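PDB 4O1S: V-type ATP synthase alpha chain from Thermoplasma volcanium, which is a V-ATPase A subunit, represented here by its intein, a mostly beta protein of the Hint (Hedgehog/intein) fold. Local coordinates for residues Lys32-Val37 and Leu48-Gln53; Glu44-Lys49 and Arg68-Gly73; His95-Leu100 and Val108-Leu113. All coordinates share one frame; numbering follows the deposited sequence.

Interaction 1. Residues Lys32-Val37 and Leu48-Gln53; sequences KEDNIV and LKDPIQ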
loop_
_atom_site.group_PDB
_atom_site.type_symbol
_atom_site.label_atom_id
_atom_site.label_comp_id
_atom_site.label_asym_id
_atom_site.label_seq_id
_atom_site.Cartn_x
_atom_site.Cartn_y
_atom_site.Cartn_z
ATOM N N LYS A 32 9.833 0.236 -19.993
ATOM C CA LYS A 32 9.014 0.679 -21.126
ATOM C C LYS A 32 9.486 2.009 -21.762
ATOM O O LYS A 32 9.651 3.012 -21.048
ATOM C CB LYS A 32 7.560 0.767 -20.689
ATOM C CG LYS A 32 6.909 -0.588 -20.430
ATOM C CD LYS A 32 5.678 -0.422 -19.577
ATOM C CE LYS A 32 4.549 -1.304 -20.013
ATOM N NZ LYS A 32 4.996 -2.714 -19.915
ATOM N N GLU A 33 9.716 2.006 -23.087
ATOM C CA GLU A 33 10.118 3.216 -23.854
ATOM C C GLU A 33 9.121 4.386 -23.686
ATOM O O GLU A 33 9.520 5.531 -23.514
ATOM C CB GLU A 33 10.342 2.887 -25.335
ATOM C CG GLU A 33 9.991 4.039 -26.299
ATOM C CD GLU A 33 8.586 3.907 -26.914
ATOM O OE1 GLU A 33 7.829 3.007 -26.491
ATOM O OE2 GLU A 33 8.240 4.699 -27.823
ATOM N N ASP A 34 7.836 4.054 -23.769
ATOM C CA ASP A 34 6.695 4.841 -23.324
ATOM C C ASP A 34 6.891 5.775 -22.101
ATOM O O ASP A 34 6.307 6.860 -22.043
ATOM C CB ASP A 34 5.604 3.833 -22.924
ATOM C CG ASP A 34 4.496 3.733 -23.932
ATOM O OD1 ASP A 34 4.645 4.317 -25.036
ATOM O OD2 ASP A 34 3.484 3.053 -23.612
ATOM N N ASN A 35 7.651 5.332 -21.105
ATOM C CA ASN A 35 7.597 5.955 -19.783
ATOM C C ASN A 35 8.778 6.850 -19.530
ATOM O O ASN A 35 9.797 6.757 -20.208
ATOM C CB ASN A 35 7.525 4.907 -18.656
ATOM C CG ASN A 35 6.251 4.075 -18.698
ATOM O OD1 ASN A 35 5.233 4.480 -19.280
ATOM N ND2 ASN A 35 6.296 2.906 -18.074
ATOM N N ILE A 36 8.649 7.708 -18.530
ATOM C CA ILE A 36 9.765 8.561 -18.162
ATOM C C ILE A 36 10.269 8.221 -16.765
ATOM O O ILE A 36 9.486 8.149 -15.801
ATOM C CB ILE A 36 9.404 10.048 -18.291
ATOM C CG1 ILE A 36 8.921 10.333 -19.708
ATOM C CG2 ILE A 36 10.607 10.918 -18.008
ATOM C CD1 ILE A 36 8.682 11.810 -20.011
ATOM N N VAL A 37 11.575 7.977 -16.667
ATOM C CA VAL A 37 12.163 7.572 -15.391
ATOM C C VAL A 37 13.037 8.662 -14.894
ATOM O O VAL A 37 13.938 9.113 -15.589
ATOM C CB VAL A 37 13.021 6.301 -15.491
ATOM C CG1 VAL A 37 13.691 6.011 -14.164
ATOM C CG2 VAL A 37 12.160 5.121 -15.916
ATOM N N LEU A 48 4.070 7.103 -15.827
ATOM C CA LEU A 48 3.477 6.126 -16.716
ATOM C C LEU A 48 2.728 6.781 -17.868
ATOM O O LEU A 48 1.777 7.530 -17.637
ATOM C CB LEU A 48 2.500 5.239 -15.920
ATOM C CG LEU A 48 3.038 3.997 -15.199
ATOM C CD1 LEU A 48 4.542 4.046 -14.978
ATOM C CD2 LEU A 48 2.320 3.856 -13.908
ATOM N N LYS A 49 3.137 6.480 -19.100
ATOM C CA LYS A 49 2.362 6.889 -20.272
ATOM C C LYS A 49 0.899 6.369 -20.208
ATOM O O LYS A 49 -0.030 7.158 -20.358
ATOM C CB LYS A 49 3.066 6.493 -21.573
ATOM C CG LYS A 49 2.220 6.721 -22.812
ATOM C CD LYS A 49 2.462 8.100 -23.418
ATOM C CE LYS A 49 3.470 8.052 -24.578
ATOM N NZ LYS A 49 4.765 8.787 -24.297
ATOM N N ASP A 50 0.702 5.067 -19.964
ATOM C CA ASP A 50 -0.632 4.518 -19.667
ATOM C C ASP A 50 -0.761 4.301 -18.187
ATOM O O ASP A 50 -0.048 3.461 -17.618
ATOM C CB ASP A 50 -0.854 3.137 -20.279
ATOM C CG ASP A 50 -0.807 3.137 -21.773
ATOM O OD1 ASP A 50 -1.113 4.179 -22.392
ATOM O OD2 ASP A 50 -0.464 2.075 -22.335
ATOM N N PRO A 51 -1.705 5.004 -17.557
ATOM C CA PRO A 51 -1.940 4.851 -16.117
ATOM C C PRO A 51 -2.213 3.395 -15.766
ATOM O O PRO A 51 -2.833 2.657 -16.535
ATOM C CB PRO A 51 -3.201 5.678 -15.882
ATOM C CG PRO A 51 -3.913 5.648 -17.217
ATOM C CD PRO A 51 -2.790 5.739 -18.223
ATOM N N ILE A 52 -1.728 2.982 -14.612
ATOM C CA ILE A 52 -1.975 1.636 -14.158
ATOM C C ILE A 52 -3.348 1.670 -13.524
ATOM O O ILE A 52 -3.664 2.575 -12.749
ATOM C CB ILE A 52 -0.859 1.145 -13.178
ATOM C CG1 ILE A 52 -0.291 -0.179 -13.652
ATOM C CG2 ILE A 52 -1.347 0.976 -11.776
ATOM C CD1 ILE A 52 0.580 -0.040 -14.889
ATOM N N GLN A 53 -4.191 0.715 -13.882
ATOM C CA GLN A 53 -5.527 0.712 -13.332
ATOM C C GLN A 53 -5.663 -0.213 -12.130
ATOM O O GLN A 53 -5.644 -1.443 -12.257
ATOM C CB GLN A 53 -6.516 0.356 -14.407
ATOM C CG GLN A 53 -6.722 1.480 -15.352
ATOM C CD GLN A 53 -7.703 1.122 -16.436
ATOM O OE1 GLN A 53 -8.285 0.036 -16.421
ATOM N NE2 GLN A 53 -7.898 2.032 -17.393
#
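Asn35 meets Leu48 and Lys49 at the mouth of a beta hairpin. The hairpin's arms are strands 36-40 and 43-58, at one edge of an antiparallel sheet of the intein. The carboxamide of Asn35 does the joining. Its OD1 accepts a hydrogen bond from Lys49 N at 2.9 Å, with an N-H...O angle of 160°. The donor sits above the carbonyl plane, 35° out of it. ND2 of the same amide touches a methyl of Leu48, with CD1 at 3.7 Å. The two side chains are set at a slant to each other.

Lys49 reaches back over the turn of residues 32-35. Its CG lies anti to the backbone N (chi1 172°), and the chain bends at each later torsion. The methylenes cross the side chain of Asp34 at about a right angle. Lys49 CB and CG both lie 3.9 Å from Asp34 CG. The ammonium makes a weak hydrogen bond, from Lys49 NZ to the backbone O of Asp34. The carboxylate of Asp34 is near but not in contact with it, with Asp34 OD1 4.5 Å from Lys49 NZ.

The second shell fixes the amide. Asn35 ND2 donates to the carbonyl O of Glu29 in helix 22-31, so both ends of the carboxamide are held. Glu29 also touches Leu48. Next to the bonded pair, Ile36 pairs with His47 through the backbone and starts the regular strand. At the outer side two acids come close and may repel each other: Asp34 OD2 lies 4.3 Å from Asp50 OD2.

Interaction 2. Residues Glu44-Lys49 and Arg68-Gly73; sequences EIIHLK and RLLYKG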
loop_
_atom_site.group_PDB
_atom_site.type_symbol
_atom_site.label_atom_id
_atom_site.label_comp_id
_atom_site.label_asym_id
_atom_site.label_seq_id
_atom_site.Cartn_x
_atom_site.Cartn_y
_atom_site.Cartn_z
ATOM N N GLU A 44 13.652 7.217 -6.890
ATOM C CA GLU A 44 13.395 7.115 -8.312
ATOM C C GLU A 44 11.900 7.084 -8.597
ATOM O O GLU A 44 11.103 6.493 -7.836
ATOM C CB GLU A 44 14.055 5.875 -8.886
ATOM C CG GLU A 44 14.056 5.881 -10.388
ATOM C CD GLU A 44 14.745 4.660 -10.967
ATOM O OE1 GLU A 44 14.132 3.561 -10.973
ATOM O OE2 GLU A 44 15.906 4.810 -11.414
ATOM N N ILE A 45 11.523 7.718 -9.704
ATOM C CA ILE A 45 10.122 7.798 -10.093
ATOM C C ILE A 45 9.889 7.400 -11.554
ATOM O O ILE A 45 10.685 7.731 -12.456
ATOM C CB ILE A 45 9.567 9.205 -9.829
ATOM C CG1 ILE A 45 9.526 9.466 -8.330
ATOM C CG2 ILE A 45 8.172 9.353 -10.386
ATOM C CD1 ILE A 45 9.613 10.935 -7.970
ATOM N N ILE A 46 8.805 6.670 -11.786
ATOM C CA ILE A 46 8.425 6.399 -13.145
ATOM C C ILE A 46 7.111 7.087 -13.395
ATOM O O ILE A 46 6.145 6.949 -12.632
ATOM C CB ILE A 46 8.274 4.902 -13.458
ATOM C CG1 ILE A 46 9.423 4.079 -12.878
ATOM C CG2 ILE A 46 8.151 4.694 -14.974
ATOM C CD1 ILE A 46 9.124 2.590 -12.948
ATOM N N HIS A 47 7.087 7.844 -14.474
ATOM C CA HIS A 47 5.858 8.447 -14.906
ATOM C C HIS A 47 5.278 7.586 -16.037
ATOM O O HIS A 47 5.918 7.341 -17.060
ATOM C CB HIS A 47 6.114 9.904 -15.312
ATOM C CG HIS A 47 4.878 10.657 -15.684
ATOM N ND1 HIS A 47 3.632 10.331 -15.191
ATOM C CD2 HIS A 47 4.689 11.699 -16.532
ATOM C CE1 HIS A 47 2.734 11.154 -15.703
ATOM N NE2 HIS A 47 3.350 11.992 -16.519
ATOM N N LEU A 48 4.070 7.103 -15.827
ATOM C CA LEU A 48 3.477 6.126 -16.716
ATOM C C LEU A 48 2.728 6.781 -17.868
ATOM O O LEU A 48 1.777 7.530 -17.637
ATOM C CB LEU A 48 2.500 5.239 -15.920
ATOM C CG LEU A 48 3.038 3.997 -15.199
ATOM C CD1 LEU A 48 4.542 4.046 -14.978
ATOM C CD2 LEU A 48 2.320 3.856 -13.908
ATOM N N LYS A 49 3.137 6.480 -19.100
ATOM C CA LYS A 49 2.362 6.889 -20.272
ATOM C C LYS A 49 0.899 6.369 -20.208
ATOM O O LYS A 49 -0.030 7.158 -20.358
ATOM C CB LYS A 49 3.066 6.493 -21.573
ATOM C CG LYS A 49 2.220 6.721 -22.812
ATOM C CD LYS A 49 2.462 8.100 -23.418
ATOM C CE LYS A 49 3.470 8.052 -24.578
ATOM N NZ LYS A 49 4.765 8.787 -24.297
ATOM N N ARG A 68 -0.524 7.018 -12.015
ATOM C CA ARG A 68 0.342 7.578 -13.064
ATOM C C ARG A 68 1.816 7.663 -12.700
ATOM O O ARG A 68 2.662 7.790 -13.578
ATOM C CB ARG A 68 -0.202 8.925 -13.573
ATOM C CG ARG A 68 -1.564 8.737 -14.253
ATOM C CD ARG A 68 -2.056 9.901 -15.117
ATOM N NE ARG A 68 -2.197 11.171 -14.397
ATOM C CZ ARG A 68 -3.302 11.569 -13.766
ATOM N NH1 ARG A 68 -4.380 10.791 -13.739
ATOM N NH2 ARG A 68 -3.328 12.748 -13.150
ATOM N N LEU A 69 2.118 7.581 -11.406
ATOM C CA LEU A 69 3.499 7.573 -10.925
ATOM C C LEU A 69 3.784 6.356 -10.064
ATOM O O LEU A 69 2.946 5.955 -9.253
ATOM C CB LEU A 69 3.788 8.802 -10.083
ATOM C CG LEU A 69 3.809 10.148 -10.780
ATOM C CD1 LEU A 69 4.522 11.115 -9.888
ATOM C CD2 LEU A 69 4.510 10.048 -12.103
ATOM N N LEU A 70 4.973 5.783 -10.236
ATOM C CA LEU A 70 5.457 4.755 -9.336
ATOM C C LEU A 70 6.726 5.297 -8.735
ATOM O O LEU A 70 7.441 6.069 -9.377
ATOM C CB LEU A 70 5.789 3.457 -10.075
ATOM C CG LEU A 70 4.693 2.827 -10.923
ATOM C CD1 LEU A 70 5.209 1.546 -11.540
ATOM C CD2 LEU A 70 3.446 2.581 -10.101
ATOM N N TYR A 71 6.999 4.867 -7.508
ATOM C CA TYR A 71 8.160 5.298 -6.759
ATOM C C TYR A 71 8.925 4.091 -6.223
ATOM O O TYR A 71 8.341 3.059 -5.845
ATOM C CB TYR A 71 7.724 6.229 -5.616
ATOM C CG TYR A 71 8.753 6.427 -4.508
ATOM C CD1 TYR A 71 9.805 7.329 -4.656
ATOM C CD2 TYR A 71 8.662 5.727 -3.304
ATOM C CE1 TYR A 71 10.742 7.517 -3.639
ATOM C CE2 TYR A 71 9.598 5.910 -2.285
ATOM C CZ TYR A 71 10.627 6.802 -2.463
ATOM O OH TYR A 71 11.544 6.988 -1.458
ATOM N N LYS A 72 10.247 4.221 -6.213
ATOM C CA LYS A 72 11.106 3.243 -5.572
ATOM C C LYS A 72 12.159 3.978 -4.777
ATOM O O LYS A 72 12.849 4.853 -5.304
ATOM C CB LYS A 72 11.767 2.346 -6.610
ATOM C CG LYS A 72 12.808 1.415 -6.033
ATOM C CD LYS A 72 13.471 0.553 -7.096
ATOM C CE LYS A 72 14.880 0.178 -6.674
ATOM N NZ LYS A 72 15.440 -0.800 -7.639
ATOM N N GLY A 73 12.287 3.629 -3.505
ATOM C CA GLY A 73 13.270 4.267 -2.651
ATOM C C GLY A 73 13.977 3.282 -1.745
ATOM O O GLY A 73 14.072 2.086 -2.041
#
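His47 and Leu69 face each other as a non-hydrogen-bonded pair in two antiparallel strands, and the histidine can be followed outward. Its CB packs on the methyl CD2 of Leu69 at 3.6 Å. CG is anti to the backbone N (chi1 -176°), which carries it toward the same methyl. ND1 donates to Arg68 O at 3.2 Å, and this acceptor lies at the ring edge, close to its plane. Leu69 CD2 also lies against ND1. The donor itself stands above the carbonyl plane of Arg68, 48° out of it. CE1, further out, is 4.0 Å from that same oxygen. Arg68 O is gripped twice, because Leu48 N also donates to it at 2.7 Å.

The backbone pairing runs on from there. Ile46 and Leu70 exchange two hydrogen bonds, with Ile46 N 2.8 Å from Leu70 O. Glu44 and Lys72 form the next such pair.

Side chains alternate between two faces. On the face of Ile45, His47, Leu69 and Tyr71, Ile45 CG2 touches Leu69 CD1 at 4.1 Å, and Ile45 CG1 comes to the edge of the Tyr71 ring. The tyrosine side chain is about 3 Å from a bound 4-(2-hydroxyethyl)-1-piperazine ethanesulfonic acid (EPE), probably from the crystallisation liquor. On the other face Ile46 and Leu70 are buried under Tyr26 of helix 22-31. The side chains of Leu48 and Leu70 cross at about a right angle, with Leu48 CD2 3.9 Å from Leu70 CG. The carboxylate of Glu44 turns to Tyr26 and Arg30.

The whole is an antiparallel beta hairpin of long strands, 43-58 and 61-75, in the beta-rich Hint fold.

Interaction 3. Residues His95-Leu100 and Val108-Leu113; sequences HKLFVL and VMASNL. With SO4 (sulfate ion), chain G.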
loop_
_atom_site.group_PDB
_atom_site.type_symbol
_atom_site.label_atom_id
_atom_site.label_comp_id
_atom_site.label_asym_id
_atom_site.label_seq_id
_atom_site.Cartn_x
_atom_site.Cartn_y
_atom_site.Cartn_z
ATOM N N HIS A 95 4.162 5.107 7.109
ATOM C CA HIS A 95 2.959 4.686 6.397
ATOM C C HIS A 95 1.789 4.540 7.353
ATOM O O HIS A 95 1.977 4.179 8.519
ATOM C CB HIS A 95 3.188 3.360 5.684
ATOM C CG HIS A 95 2.432 3.237 4.408
ATOM N ND1 HIS A 95 1.180 3.786 4.241
ATOM C CD2 HIS A 95 2.761 2.674 3.222
ATOM C CE1 HIS A 95 0.762 3.546 3.012
ATOM N NE2 HIS A 95 1.701 2.872 2.372
ATOM N N LYS A 96 0.582 4.812 6.852
ATOM C CA LYS A 96 -0.629 4.837 7.689
ATOM C C LYS A 96 -1.635 3.752 7.380
ATOM O O LYS A 96 -1.852 3.384 6.214
ATOM C CB LYS A 96 -1.334 6.189 7.608
ATOM C CG LYS A 96 -0.635 7.245 8.412
ATOM C CD LYS A 96 -1.063 8.637 8.026
ATOM C CE LYS A 96 -0.446 9.630 8.999
ATOM N NZ LYS A 96 -0.974 10.997 8.816
ATOM N N LEU A 97 -2.243 3.241 8.447
ATOM C CA LEU A 97 -3.333 2.286 8.324
ATOM C C LEU A 97 -4.559 2.971 8.904
ATOM O O LEU A 97 -4.451 4.026 9.538
ATOM C CB LEU A 97 -3.030 0.996 9.087
ATOM C CG LEU A 97 -1.873 0.026 8.740
ATOM C CD1 LEU A 97 -2.104 -0.685 7.452
ATOM C CD2 LEU A 97 -0.487 0.692 8.714
ATOM N N PHE A 98 -5.724 2.382 8.683
ATOM C CA PHE A 98 -6.954 2.912 9.250
ATOM C C PHE A 98 -7.411 2.025 10.389
ATOM O O PHE A 98 -7.496 0.796 10.236
ATOM C CB PHE A 98 -8.036 2.974 8.178
ATOM C CG PHE A 98 -7.811 4.049 7.177
ATOM C CD1 PHE A 98 -8.069 5.384 7.510
ATOM C CD2 PHE A 98 -7.312 3.741 5.913
ATOM C CE1 PHE A 98 -7.845 6.404 6.594
ATOM C CE2 PHE A 98 -7.081 4.744 4.974
ATOM C CZ PHE A 98 -7.343 6.081 5.312
ATOM N N VAL A 99 -7.709 2.639 11.530
ATOM C CA VAL A 99 -8.123 1.876 12.712
ATOM C C VAL A 99 -9.515 2.221 13.183
ATOM O O VAL A 99 -9.856 3.387 13.359
ATOM C CB VAL A 99 -7.146 2.080 13.893
ATOM C CG1 VAL A 99 -7.576 1.259 15.097
ATOM C CG2 VAL A 99 -5.799 1.638 13.476
ATOM N N LEU A 100 -10.309 1.185 13.407
ATOM C CA LEU A 100 -11.619 1.356 14.001
ATOM C C LEU A 100 -11.503 1.510 15.511
ATOM O O LEU A 100 -11.185 0.559 16.199
ATOM C CB LEU A 100 -12.483 0.145 13.676
ATOM C CG LEU A 100 -13.846 0.117 14.360
ATOM C CD1 LEU A 100 -14.686 1.342 13.983
ATOM C CD2 LEU A 100 -14.553 -1.172 13.988
ATOM N N VAL A 108 -3.532 5.848 11.440
ATOM C CA VAL A 108 -2.453 5.669 12.391
ATOM C C VAL A 108 -1.190 5.218 11.669
ATOM O O VAL A 108 -1.245 4.450 10.706
ATOM C CB VAL A 108 -2.836 4.676 13.510
ATOM C CG1 VAL A 108 -3.047 3.330 12.922
ATOM C CG2 VAL A 108 -1.726 4.577 14.552
ATOM N N MET A 109 -0.053 5.726 12.126
ATOM C CA MET A 109 1.226 5.341 11.572
ATOM C C MET A 109 1.561 3.952 12.017
ATOM O O MET A 109 1.293 3.553 13.162
ATOM C CB MET A 109 2.326 6.307 12.007
ATOM C CG MET A 109 2.172 7.671 11.360
ATOM S SD MET A 109 3.691 8.613 11.474
ATOM C CE MET A 109 3.745 8.782 13.247
ATOM N N ALA A 110 2.152 3.217 11.093
ATOM C CA ALA A 110 2.625 1.885 11.378
ATOM C C ALA A 110 3.413 1.867 12.711
ATOM O O ALA A 110 3.254 0.978 13.566
ATOM C CB ALA A 110 3.469 1.400 10.198
ATOM N N SER A 111 4.220 2.894 12.917
ATOM C CA SER A 111 4.996 2.981 14.143
ATOM C C SER A 111 4.151 3.277 15.382
ATOM O O SER A 111 4.668 3.205 16.482
ATOM C CB SER A 111 6.092 4.025 13.997
ATOM O OG SER A 111 5.522 5.296 13.757
ATOM N N ASN A 112 2.865 3.606 15.230
ATOM C CA ASN A 112 2.028 3.817 16.429
ATOM C C ASN A 112 0.964 2.755 16.606
ATOM O O ASN A 112 0.290 2.679 17.640
ATOM C CB ASN A 112 1.381 5.196 16.439
ATOM C CG ASN A 112 2.392 6.303 16.578
ATOM O OD1 ASN A 112 3.389 6.165 17.293
ATOM N ND2 ASN A 112 2.158 7.404 15.876
ATOM N N LEU A 113 0.806 1.946 15.571
ATOM C CA LEU A 113 -0.029 0.773 15.662
ATOM C C LEU A 113 0.316 -0.103 16.890
ATOM O O LEU A 113 1.494 -0.287 17.246
ATOM C CB LEU A 113 0.137 -0.009 14.376
ATOM C CG LEU A 113 -1.026 -0.902 14.000
ATOM C CD1 LEU A 113 -2.285 -0.047 13.902
ATOM C CD2 LEU A 113 -0.674 -1.599 12.674
HETATM S S SO4 G . -0.491 9.092 13.907
HETATM O O1 SO4 G . -1.443 9.121 15.028
HETATM O O2 SO4 G . -1.184 9.224 12.618
HETATM O O3 SO4 G . 0.438 10.226 13.991
HETATM O O4 SO4 G . 0.219 7.808 13.973
#
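The beta hairpin of strands 96-101 and 104-109 holds Leu97 against Val108. This is a hydrogen-bonded antiparallel pair. Leu97 N is 2.7 Å from Val108 O, and Val108 N donates back to Leu97 O. Two residues on, Ala110 N lies almost in line with the C=O bond of His95, 2.8 Å from its O. Lys96 and Met109 form the non-hydrogen-bonded pair between these bonds.

The chain then curls. Met109 O accepts from both Asn112 N and Leu113 N, and this turn brings Leu113 back over the strands. Leu97, Val99, Val108, Ala110 and Leu113 make an apolar cluster. Val99 CG2 packs on Val108 CG1 and also lies 3.9 Å from Leu113 CD1. That valine branch is anti to the carbonyl carbon, since CG1 stands anti to the backbone N (chi1 -179°). Leu97 CD2 reaches Ala110 CB at 4.3 Å, and Leu97 CG meets Leu113 CD2. Ile81 of strand 77-83 covers Leu97 and Leu113 from outside the pair.

On the other face the extended Lys96 chain slants across Met109, with CE 4.0 Å from Met109 CG. A sulfate ion, probably from the crystallisation liquor, sits beside them. Met109 N donates to its O4 at 2.8 Å, with an N-H...O angle of 165°. Lys96 CE is 3.7 Å from sulfate O2.

His95 points away from the hairpin partner, and its side chain touches Leu167 and Asn169 near the C-terminus. By sequence it is probably the histidine of the block B motif of inteins, here placed at the base of a Hint-fold hairpin.

How the interactions relate
Interactions 1 and 2 adjoin on one sheet, and the chain turns a corner at Lys49 and Asp50. They share Leu48 and Lys49, and their centres are 8 Å apart. Strand 43-58 is the common element: it pairs with 36-40 on one side and with 61-75 on the other. Ile36 O lies 2.8 Å from His47 N, a probable hydrogen bond that ties the two contacts directly. Interaction 3 belongs to a different sheet on the opposite side of the chain's centre. Its centre is about 24 Å from that of interaction 2 and 31 Å from that of interaction 1. The nearest atoms of interactions 2 and 3 are about 9 Å apart. Interaction 3 carries a sulfate ion and adjoins the C-terminal residues; interaction 2 has EPE beside Tyr71.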